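Local structure of anopheles gambiae adenosine kinase (Anopheles gambiae, 3LOO) at residues M50-A58 and Q147-A155; R206-P215 and Y231-A242. The protein probably phosphorylates adenosine to AMP as a mosquito adenosine kinase of the pfkB carbohydrate kinase family, here with a dinucleoside tetraphosphate bound. All blocks are in the same frame, centred on the assembly; numbering follows the deposited sequence.

Both segments of contact 1 come earlier in the chain than those of contact 2, and the centres of the two contacts lie about 20 Å apart in different sheets. M50-A58 and Q147-A155 pair at one margin of the five-stranded sheet, with 54-57 outermost; R206-P215 and Y231-A242 pair inside the nine-stranded sheet, nearer the centre of the chain. The two meet where A55 CB packs on A214 CB at 4.2 Å. Both also touch the same B4P molecule: contact 1 borders one adenine and its adjoining phosphate, while contact 2 reaches a phosphate further along. This is consistent with the lid and large domain of pfkB-family kinases, which enclose the active site between them.

Contact 1 (M50-A58 and Q147-A155); sequences MQPNNAILA and QRSLCANLA. With B4P (bis(adenosine)-5'-tetraphosphate), chain D.
M50 reaches over S149 and C151, and its chain can be followed outward. CB stands 4.2 Å from S149 OG, SD lies 4.1 Å from C151 CB, and a bend at the last torsion (chi3 62°) turns CE in, 3.2 Å from S149 OG and against C151 CB. That hydroxyl is well occupied: it donates to Q51 O at 2.7 Å, tying down the loop before the strand, and accepts from a water that also donates to L150 O. Further along, strands 54-57 and 147-153 run parallel, joined by L150 N to N54 O, I56 N to L150 O, A152 N to I56 O and the short A58 N to A152 O bond of 2.7 Å. C151 SG touches I56 CD1 at 3.8 Å and also packs on A58. On the face of A55, L57, L150 and A152 the ligand packs: A152 CB lies 3.4 Å from B4P N6A, the exocyclic amino nitrogen of the adenine, and L57 CD2 approaches the same nitrogen. R148 NH2, hydrogen-bonded to N313 OD1, lies 3.1 Å from phosphate oxygen B4P O1A. A parallel edge pair with one face turned to the nucleotide is consistent with the lid sheet of a pfkB-family kinase.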
# COMPACT_ATOMS: atom_id res chain seq x y z
N MET A 50 -0.02 -20.24 11.08
CA MET A 50 -0.34 -18.84 10.94
C MET A 50 -0.99 -18.35 12.20
O MET A 50 -1.71 -19.10 12.87
CB MET A 50 -1.27 -18.62 9.74
CG MET A 50 -0.55 -18.79 8.40
SD MET A 50 -1.64 -18.65 6.98
CE MET A 50 -2.26 -16.96 7.11
N GLN A 51 -0.75 -17.08 12.51
CA GLN A 51 -1.35 -16.43 13.67
C GLN A 51 -2.59 -15.69 13.21
O GLN A 51 -2.62 -15.18 12.09
CB GLN A 51 -0.40 -15.39 14.26
CG GLN A 51 1.03 -15.86 14.51
CD GLN A 51 1.08 -17.01 15.50
OE1 GLN A 51 0.29 -17.08 16.45
NE2 GLN A 51 2.02 -17.94 15.27
N PRO A 52 -3.60 -15.57 14.08
CA PRO A 52 -4.67 -14.64 13.68
C PRO A 52 -4.09 -13.22 13.65
O PRO A 52 -3.01 -13.00 14.22
CB PRO A 52 -5.73 -14.79 14.79
CG PRO A 52 -4.99 -15.42 15.96
CD PRO A 52 -3.86 -16.22 15.39
N ASN A 53 -4.76 -12.29 12.98
CA ASN A 53 -4.39 -10.88 13.09
C ASN A 53 -2.92 -10.59 12.68
O ASN A 53 -2.19 -9.93 13.40
CB ASN A 53 -4.67 -10.42 14.53
CG ASN A 53 -4.81 -8.92 14.68
OD1 ASN A 53 -5.51 -8.27 13.90
ND2 ASN A 53 -4.18 -8.37 15.72
N ASN A 54 -2.48 -11.11 11.53
CA ASN A 54 -1.07 -11.04 11.14
C ASN A 54 -0.92 -11.03 9.60
O ASN A 54 -1.85 -11.40 8.89
CB ASN A 54 -0.36 -12.28 11.70
CG ASN A 54 1.15 -12.14 11.74
OD1 ASN A 54 1.69 -11.04 11.70
ND2 ASN A 54 1.85 -13.29 11.82
N ALA A 55 0.25 -10.61 9.11
CA ALA A 55 0.56 -10.65 7.68
C ALA A 55 1.94 -11.21 7.50
O ALA A 55 2.88 -10.75 8.15
CB ALA A 55 0.49 -9.24 7.07
N ILE A 56 2.08 -12.18 6.60
CA ILE A 56 3.35 -12.85 6.38
C ILE A 56 3.57 -13.03 4.90
O ILE A 56 2.64 -12.87 4.09
CB ILE A 56 3.42 -14.26 7.08
CG1 ILE A 56 2.42 -15.25 6.43
CG2 ILE A 56 3.21 -14.12 8.63
CD1 ILE A 56 2.45 -16.71 6.93
N LEU A 57 4.82 -13.34 4.56
CA LEU A 57 5.23 -13.84 3.26
C LEU A 57 5.13 -15.37 3.23
O LEU A 57 5.47 -16.03 4.22
CB LEU A 57 6.68 -13.39 2.99
CG LEU A 57 6.83 -11.86 2.86
CD1 LEU A 57 8.32 -11.48 2.66
CD2 LEU A 57 5.93 -11.29 1.67
N ALA A 58 4.64 -15.93 2.12
CA ALA A 58 4.52 -17.39 1.96
C ALA A 58 5.86 -18.10 1.93
O ALA A 58 6.80 -17.64 1.28
CB ALA A 58 3.75 -17.75 0.70
N GLN A 147 -11.17 -11.19 13.04
CA GLN A 147 -9.75 -11.12 12.74
C GLN A 147 -9.44 -11.53 11.30
O GLN A 147 -10.23 -12.25 10.66
CB GLN A 147 -8.98 -12.00 13.73
CG GLN A 147 -9.33 -11.69 15.19
CD GLN A 147 -8.18 -12.02 16.12
OE1 GLN A 147 -7.93 -13.19 16.44
NE2 GLN A 147 -7.47 -10.98 16.57
N ARG A 148 -8.32 -11.04 10.78
CA ARG A 148 -7.85 -11.36 9.43
C ARG A 148 -6.41 -11.78 9.51
O ARG A 148 -5.64 -11.22 10.29
CB ARG A 148 -7.96 -10.16 8.49
CG ARG A 148 -9.37 -9.78 8.18
CD ARG A 148 -9.48 -8.42 7.51
NE ARG A 148 -10.22 -8.63 6.29
CZ ARG A 148 -9.66 -8.65 5.09
NH1 ARG A 148 -10.41 -8.89 4.02
NH2 ARG A 148 -8.35 -8.40 4.96
N SER A 149 -6.08 -12.78 8.71
CA SER A 149 -4.71 -13.26 8.58
C SER A 149 -4.34 -13.39 7.10
O SER A 149 -5.07 -14.01 6.30
CB SER A 149 -4.58 -14.61 9.27
OG SER A 149 -3.22 -14.95 9.45
N LEU A 150 -3.18 -12.85 6.74
CA LEU A 150 -2.80 -12.66 5.34
C LEU A 150 -1.54 -13.42 5.08
O LEU A 150 -0.64 -13.42 5.92
CB LEU A 150 -2.55 -11.17 5.07
CG LEU A 150 -3.66 -10.21 4.63
CD1 LEU A 150 -5.05 -10.55 5.14
CD2 LEU A 150 -3.30 -8.72 4.94
N CYS A 151 -1.45 -14.06 3.92
CA CYS A 151 -0.22 -14.76 3.55
C CYS A 151 0.02 -14.54 2.07
O CYS A 151 -0.76 -15.04 1.24
CB CYS A 151 -0.27 -16.26 3.91
SG CYS A 151 1.14 -17.22 3.41
N ALA A 152 1.07 -13.77 1.78
CA ALA A 152 1.36 -13.27 0.43
C ALA A 152 2.40 -14.14 -0.26
O ALA A 152 3.53 -14.30 0.23
CB ALA A 152 1.87 -11.78 0.48
N ASN A 153 1.98 -14.72 -1.36
CA ASN A 153 2.79 -15.54 -2.23
C ASN A 153 3.12 -14.64 -3.40
O ASN A 153 2.30 -14.49 -4.34
CB ASN A 153 1.98 -16.75 -2.71
CG ASN A 153 2.70 -17.57 -3.78
OD1 ASN A 153 3.93 -17.62 -3.82
ND2 ASN A 153 1.93 -18.18 -4.67
N LEU A 154 4.29 -14.01 -3.31
CA LEU A 154 4.67 -12.93 -4.24
C LEU A 154 4.89 -13.41 -5.66
O LEU A 154 4.46 -12.76 -6.62
CB LEU A 154 5.90 -12.16 -3.75
CG LEU A 154 5.76 -11.32 -2.47
CD1 LEU A 154 6.99 -10.49 -2.22
CD2 LEU A 154 4.49 -10.38 -2.55
N ALA A 155 5.60 -14.54 -5.79
CA ALA A 155 5.79 -15.24 -7.07
C ALA A 155 6.24 -14.24 -8.16
O ALA A 155 7.33 -13.68 -8.02
CB ALA A 155 4.51 -16.03 -7.44
PA B4P D . -5.64 -5.25 4.96
O1A B4P D . -7.09 -5.59 4.67
O2A B4P D . -4.87 -6.18 5.90
O3A B4P D . -5.68 -3.85 5.75
PB B4P D . -4.91 -2.57 5.20
O1B B4P D . -5.56 -2.03 3.93
O2B B4P D . -3.40 -2.72 5.27
O3B B4P D . -5.57 -1.80 6.52
PG B4P D . -4.80 -1.07 7.73
O1G B4P D . -4.61 -1.97 8.91
O2G B4P D . -3.52 -0.50 7.15
O3G B4P D . -5.75 0.15 8.13
PD B4P D . -6.66 0.40 9.44
O1D B4P D . -7.26 -0.89 9.84
O2D B4P D . -5.96 1.26 10.46
O5E B4P D . -4.82 -5.01 3.58
C5E B4P D . -5.16 -5.98 2.61
C4E B4P D . -4.31 -5.94 1.37
O4E B4P D . -2.92 -6.12 1.64
C3E B4P D . -4.69 -7.12 0.52
O3E B4P D . -5.48 -6.57 -0.55
C2E B4P D . -3.37 -7.66 -0.02
O2E B4P D . -3.32 -7.84 -1.44
C1E B4P D . -2.33 -6.63 0.47
N9A B4P D . -1.07 -7.32 0.80
C8A B4P D . -0.83 -8.23 1.80
N7A B4P D . 0.48 -8.61 1.72
C5A B4P D . 1.06 -7.97 0.66
C6A B4P D . 2.35 -7.95 0.10
N6A B4P D . 3.39 -8.72 0.57
N1A B4P D . 2.58 -7.17 -0.99
C2A B4P D . 1.60 -6.39 -1.51
N3A B4P D . 0.37 -6.38 -0.98
C4A B4P D . 0.08 -7.15 0.10
O5F B4P D . -7.83 1.25 8.74
C5F B4P D . -7.55 2.32 7.85
C4F B4P D . -8.82 3.17 7.78
O4F B4P D . -10.00 2.37 7.57
C3F B4P D . -9.10 3.83 9.13
O3F B4P D . -8.29 4.98 9.27
C2F B4P D . -10.58 4.13 9.03
O2F B4P D . -10.80 5.35 8.30
C1F B4P D . -11.13 2.91 8.26
N9B B4P D . -11.59 1.91 9.27
C8B B4P D . -10.91 0.81 9.66
N7B B4P D . -11.60 0.12 10.60
C5B B4P D . -12.75 0.78 10.85
C6B B4P D . -13.84 0.60 11.70
N6B B4P D . -13.86 -0.48 12.52
N1B B4P D . -14.87 1.50 11.69
C2B B4P D . -14.85 2.58 10.87
N3B B4P D . -13.81 2.82 10.02
C4B B4P D . -12.74 1.97 9.98
O HOH W 1 -0.67 -14.34 8.64

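Contact 2 (R206-P215 and Y231-A242); sequences RMFMMNLSAP and YVDVLFGNETEA. With B4P (bis(adenosine)-5'-tetraphosphate), chain D.
M207 meets V234 at the start of the pairing, its CE pressed to V234 CG2 at 3.4 Å, closer than usual for two carbons. At F208 the backbone is gripped twice by D233. F208 N donates to D233 OD1 at 2.9 Å, nearly straight (169°) and on the anti lone pair, while D233 N returns a bond to F208 O; the other carboxylate oxygen, OD2, forms a salt bridge with K268. The F208 ring takes V232 CG2 at its edge, near the ring plane. M209 lies alongside V234, its CG 3.6 Å from V234 CB. With M210 the parallel ladder is regular, M210 N bonding to V234 O and F236 N to M210 O, and M210 CG rests on V232 CG2 and L235 CD1.

N211 turns its amide past F236, ND2 3.7 Å from F236 CB and bonded to Y181 OH, while OD1 accepts from S213 N in an Asx turn. L212 N still bonds to F236 O, and its side chain packs on L235 and on E241 CB. S213 and A214 run against the carboxylate of E241, whose chain is bent at chi2 (142°), and P215 CG rests on T240 CG2 at 3.7 Å.

E241 OE1 receives N238 N at 3.0 Å from above the carboxylate plane, and N238 OD1 accepts E241 N: a capping box. One water donates both to E241 OE1, at 2.6 Å, and to N211 OD1. N238 ND2 bonds to phosphate oxygen B4P O1G at 2.9 Å. With magnesium about 4 Å from the E241 side chain, this N-x-x-E sequence probably helps position the metal and phosphates for transfer, as in related kinases.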
# COMPACT_ATOMS: atom_id res chain seq x y z
N ARG A 206 10.25 16.61 -5.92
CA ARG A 206 8.92 15.96 -5.98
C ARG A 206 8.59 15.12 -4.73
O ARG A 206 9.48 14.74 -3.97
CB ARG A 206 8.80 15.15 -7.28
CG ARG A 206 8.88 16.07 -8.57
CD ARG A 206 8.96 15.26 -9.84
NE ARG A 206 10.24 14.60 -10.02
CZ ARG A 206 10.49 13.66 -10.93
NH1 ARG A 206 9.54 13.22 -11.77
NH2 ARG A 206 11.72 13.16 -10.99
N MET A 207 7.31 14.86 -4.49
CA MET A 207 6.90 14.09 -3.31
C MET A 207 7.14 12.59 -3.46
O MET A 207 6.78 11.99 -4.48
CB MET A 207 5.46 14.38 -2.95
CG MET A 207 5.28 15.69 -2.17
SD MET A 207 3.54 15.99 -1.86
CE MET A 207 3.37 15.14 -0.30
N PHE A 208 7.78 12.02 -2.46
CA PHE A 208 7.97 10.54 -2.36
C PHE A 208 7.27 10.13 -1.06
O PHE A 208 7.46 10.73 0.02
CB PHE A 208 9.44 10.11 -2.44
CG PHE A 208 9.62 8.61 -2.38
CD1 PHE A 208 9.60 7.86 -3.53
CD2 PHE A 208 9.73 7.95 -1.13
CE1 PHE A 208 9.73 6.48 -3.49
CE2 PHE A 208 9.83 6.55 -1.06
CZ PHE A 208 9.82 5.82 -2.26
N MET A 209 6.40 9.14 -1.20
CA MET A 209 5.54 8.73 -0.12
C MET A 209 5.63 7.20 -0.03
O MET A 209 5.86 6.51 -1.04
CB MET A 209 4.10 9.20 -0.39
CG MET A 209 3.99 10.75 -0.61
SD MET A 209 2.38 11.26 -1.18
CE MET A 209 2.57 10.95 -2.94
N MET A 210 5.44 6.68 1.17
CA MET A 210 5.50 5.22 1.34
C MET A 210 4.65 4.78 2.51
O MET A 210 4.18 5.58 3.30
CB MET A 210 6.94 4.71 1.46
CG MET A 210 7.75 5.24 2.65
SD MET A 210 9.16 4.16 3.11
CE MET A 210 8.28 2.84 3.97
N ASN A 211 4.45 3.48 2.60
CA ASN A 211 3.61 2.91 3.62
C ASN A 211 4.48 1.94 4.42
O ASN A 211 5.32 1.23 3.81
CB ASN A 211 2.51 2.12 2.94
CG ASN A 211 1.32 1.94 3.80
OD1 ASN A 211 1.39 1.29 4.86
ND2 ASN A 211 0.20 2.54 3.39
N LEU A 212 4.23 1.83 5.73
CA LEU A 212 4.95 0.81 6.49
C LEU A 212 4.53 -0.59 6.10
O LEU A 212 5.32 -1.53 6.24
CB LEU A 212 4.88 1.05 7.99
CG LEU A 212 5.61 2.28 8.52
CD1 LEU A 212 5.21 2.51 9.98
CD2 LEU A 212 7.18 2.14 8.29
N SER A 213 3.29 -0.73 5.63
CA SER A 213 2.70 -1.98 5.08
C SER A 213 2.37 -3.10 6.07
O SER A 213 1.26 -3.64 6.04
CB SER A 213 3.56 -2.53 3.94
OG SER A 213 3.51 -1.65 2.82
N ALA A 214 3.33 -3.49 6.91
CA ALA A 214 3.12 -4.60 7.85
C ALA A 214 4.25 -4.61 8.86
O ALA A 214 5.37 -4.20 8.52
CB ALA A 214 3.09 -5.97 7.12
N PRO A 215 4.00 -5.17 10.05
CA PRO A 215 5.08 -5.27 11.05
C PRO A 215 6.35 -5.89 10.54
O PRO A 215 7.43 -5.47 10.97
CB PRO A 215 4.44 -6.14 12.16
CG PRO A 215 3.03 -5.63 12.13
CD PRO A 215 2.70 -5.56 10.64
N TYR A 231 14.40 10.62 2.30
CA TYR A 231 13.73 10.98 1.06
C TYR A 231 12.24 10.78 1.15
O TYR A 231 11.53 10.93 0.16
CB TYR A 231 14.28 10.14 -0.07
CG TYR A 231 15.78 10.08 -0.09
CD1 TYR A 231 16.54 11.15 -0.61
CD2 TYR A 231 16.46 9.00 0.47
CE1 TYR A 231 17.94 11.10 -0.62
CE2 TYR A 231 17.86 8.96 0.50
CZ TYR A 231 18.59 10.01 -0.05
OH TYR A 231 19.96 9.93 -0.06
N VAL A 232 11.76 10.42 2.33
CA VAL A 232 10.31 10.22 2.50
C VAL A 232 9.62 11.49 2.94
O VAL A 232 9.92 12.01 4.01
CB VAL A 232 10.02 9.05 3.46
CG1 VAL A 232 8.55 8.99 3.81
CG2 VAL A 232 10.49 7.72 2.79
N ASP A 233 8.69 12.00 2.10
CA ASP A 233 7.91 13.20 2.43
C ASP A 233 6.68 12.88 3.26
O ASP A 233 6.26 13.69 4.08
CB ASP A 233 7.47 13.96 1.16
CG ASP A 233 8.65 14.50 0.39
OD1 ASP A 233 9.00 13.90 -0.64
OD2 ASP A 233 9.26 15.46 0.89
N VAL A 234 6.06 11.74 2.97
CA VAL A 234 4.85 11.28 3.70
C VAL A 234 5.03 9.77 4.00
O VAL A 234 5.29 8.96 3.10
CB VAL A 234 3.51 11.50 2.92
CG1 VAL A 234 2.31 11.17 3.81
CG2 VAL A 234 3.33 12.97 2.37
N LEU A 235 4.85 9.41 5.28
CA LEU A 235 4.84 8.01 5.70
C LEU A 235 3.44 7.67 6.27
O LEU A 235 2.97 8.35 7.18
CB LEU A 235 5.90 7.78 6.77
CG LEU A 235 5.91 6.37 7.39
CD1 LEU A 235 6.13 5.32 6.31
CD2 LEU A 235 6.96 6.20 8.56
N PHE A 236 2.79 6.67 5.71
CA PHE A 236 1.53 6.13 6.22
C PHE A 236 1.84 4.81 6.95
O PHE A 236 2.80 4.10 6.60
CB PHE A 236 0.59 5.79 5.07
CG PHE A 236 0.29 6.95 4.13
CD1 PHE A 236 -0.75 7.83 4.41
CD2 PHE A 236 1.02 7.12 2.94
CE1 PHE A 236 -1.07 8.89 3.50
CE2 PHE A 236 0.74 8.18 2.05
CZ PHE A 236 -0.32 9.06 2.33
N GLY A 237 1.00 4.47 7.93
CA GLY A 237 1.08 3.14 8.55
C GLY A 237 -0.02 3.00 9.58
O GLY A 237 -0.65 3.99 9.95
N ASN A 238 -0.27 1.78 10.04
CA ASN A 238 -1.24 1.64 11.11
C ASN A 238 -0.53 1.60 12.48
O ASN A 238 0.69 1.71 12.57
CB ASN A 238 -2.21 0.46 10.86
CG ASN A 238 -1.55 -0.91 11.02
OD1 ASN A 238 -0.48 -1.02 11.60
ND2 ASN A 238 -2.16 -1.94 10.44
N GLU A 239 -1.30 1.47 13.54
CA GLU A 239 -0.73 1.60 14.88
C GLU A 239 0.27 0.48 15.17
O GLU A 239 1.28 0.70 15.80
CB GLU A 239 -1.85 1.64 15.92
CG GLU A 239 -2.45 0.31 16.27
CD GLU A 239 -3.79 0.13 15.62
OE1 GLU A 239 -3.87 0.07 14.36
OE2 GLU A 239 -4.79 0.08 16.38
N THR A 240 -0.01 -0.71 14.64
CA THR A 240 0.76 -1.91 14.92
C THR A 240 2.09 -1.81 14.19
O THR A 240 3.09 -2.23 14.71
CB THR A 240 -0.06 -3.16 14.51
OG1 THR A 240 -1.28 -3.19 15.29
CG2 THR A 240 0.73 -4.44 14.76
N GLU A 241 2.10 -1.16 13.02
CA GLU A 241 3.32 -0.97 12.24
C GLU A 241 4.18 0.10 12.85
O GLU A 241 5.42 -0.01 12.85
CB GLU A 241 2.94 -0.61 10.78
CG GLU A 241 2.41 -1.84 10.03
CD GLU A 241 1.25 -1.56 9.06
OE1 GLU A 241 1.07 -0.42 8.56
OE2 GLU A 241 0.53 -2.53 8.76
N ALA A 242 3.54 1.15 13.34
CA ALA A 242 4.26 2.20 14.05
C ALA A 242 4.99 1.67 15.33
O ALA A 242 6.17 1.99 15.58
CB ALA A 242 3.32 3.38 14.36
PA B4P D . -5.64 -5.25 4.96
O1A B4P D . -7.09 -5.59 4.67
O2A B4P D . -4.87 -6.18 5.90
O3A B4P D . -5.68 -3.85 5.75
PB B4P D . -4.91 -2.57 5.20
O1B B4P D . -5.56 -2.03 3.93
O2B B4P D . -3.40 -2.72 5.27
O3B B4P D . -5.57 -1.80 6.52
PG B4P D . -4.80 -1.07 7.73
O1G B4P D . -4.61 -1.97 8.91
O2G B4P D . -3.52 -0.50 7.15
O3G B4P D . -5.75 0.15 8.13
PD B4P D . -6.66 0.40 9.44
O1D B4P D . -7.26 -0.89 9.84
O2D B4P D . -5.96 1.26 10.46
O5E B4P D . -4.82 -5.01 3.58
C5E B4P D . -5.16 -5.98 2.61
C4E B4P D . -4.31 -5.94 1.37
O4E B4P D . -2.92 -6.12 1.64
C3E B4P D . -4.69 -7.12 0.52
O3E B4P D . -5.48 -6.57 -0.55
C2E B4P D . -3.37 -7.66 -0.02
O2E B4P D . -3.32 -7.84 -1.44
C1E B4P D . -2.33 -6.63 0.47
N9A B4P D . -1.07 -7.32 0.80
C8A B4P D . -0.83 -8.23 1.80
N7A B4P D . 0.48 -8.61 1.72
C5A B4P D . 1.06 -7.97 0.66
C6A B4P D . 2.35 -7.95 0.10
N6A B4P D . 3.39 -8.72 0.57
N1A B4P D . 2.58 -7.17 -0.99
C2A B4P D . 1.60 -6.39 -1.51
N3A B4P D . 0.37 -6.38 -0.98
C4A B4P D . 0.08 -7.15 0.10
O5F B4P D . -7.83 1.25 8.74
C5F B4P D . -7.55 2.32 7.85
C4F B4P D . -8.82 3.17 7.78
O4F B4P D . -10.00 2.37 7.57
C3F B4P D . -9.10 3.83 9.13
O3F B4P D . -8.29 4.98 9.27
C2F B4P D . -10.58 4.13 9.03
O2F B4P D . -10.80 5.35 8.30
C1F B4P D . -11.13 2.91 8.26
N9B B4P D . -11.59 1.91 9.27
C8B B4P D . -10.91 0.81 9.66
N7B B4P D . -11.60 0.12 10.60
C5B B4P D . -12.75 0.78 10.85
C6B B4P D . -13.84 0.60 11.70
N6B B4P D . -13.86 -0.48 12.52
N1B B4P D . -14.87 1.50 11.69
C2B B4P D . -14.85 2.58 10.87
N3B B4P D . -13.81 2.82 10.02
C4B B4P D . -12.74 1.97 9.98
O HOH W 2 10.14 16.37 -1.69
O HOH W 3 -0.58 -0.02 6.54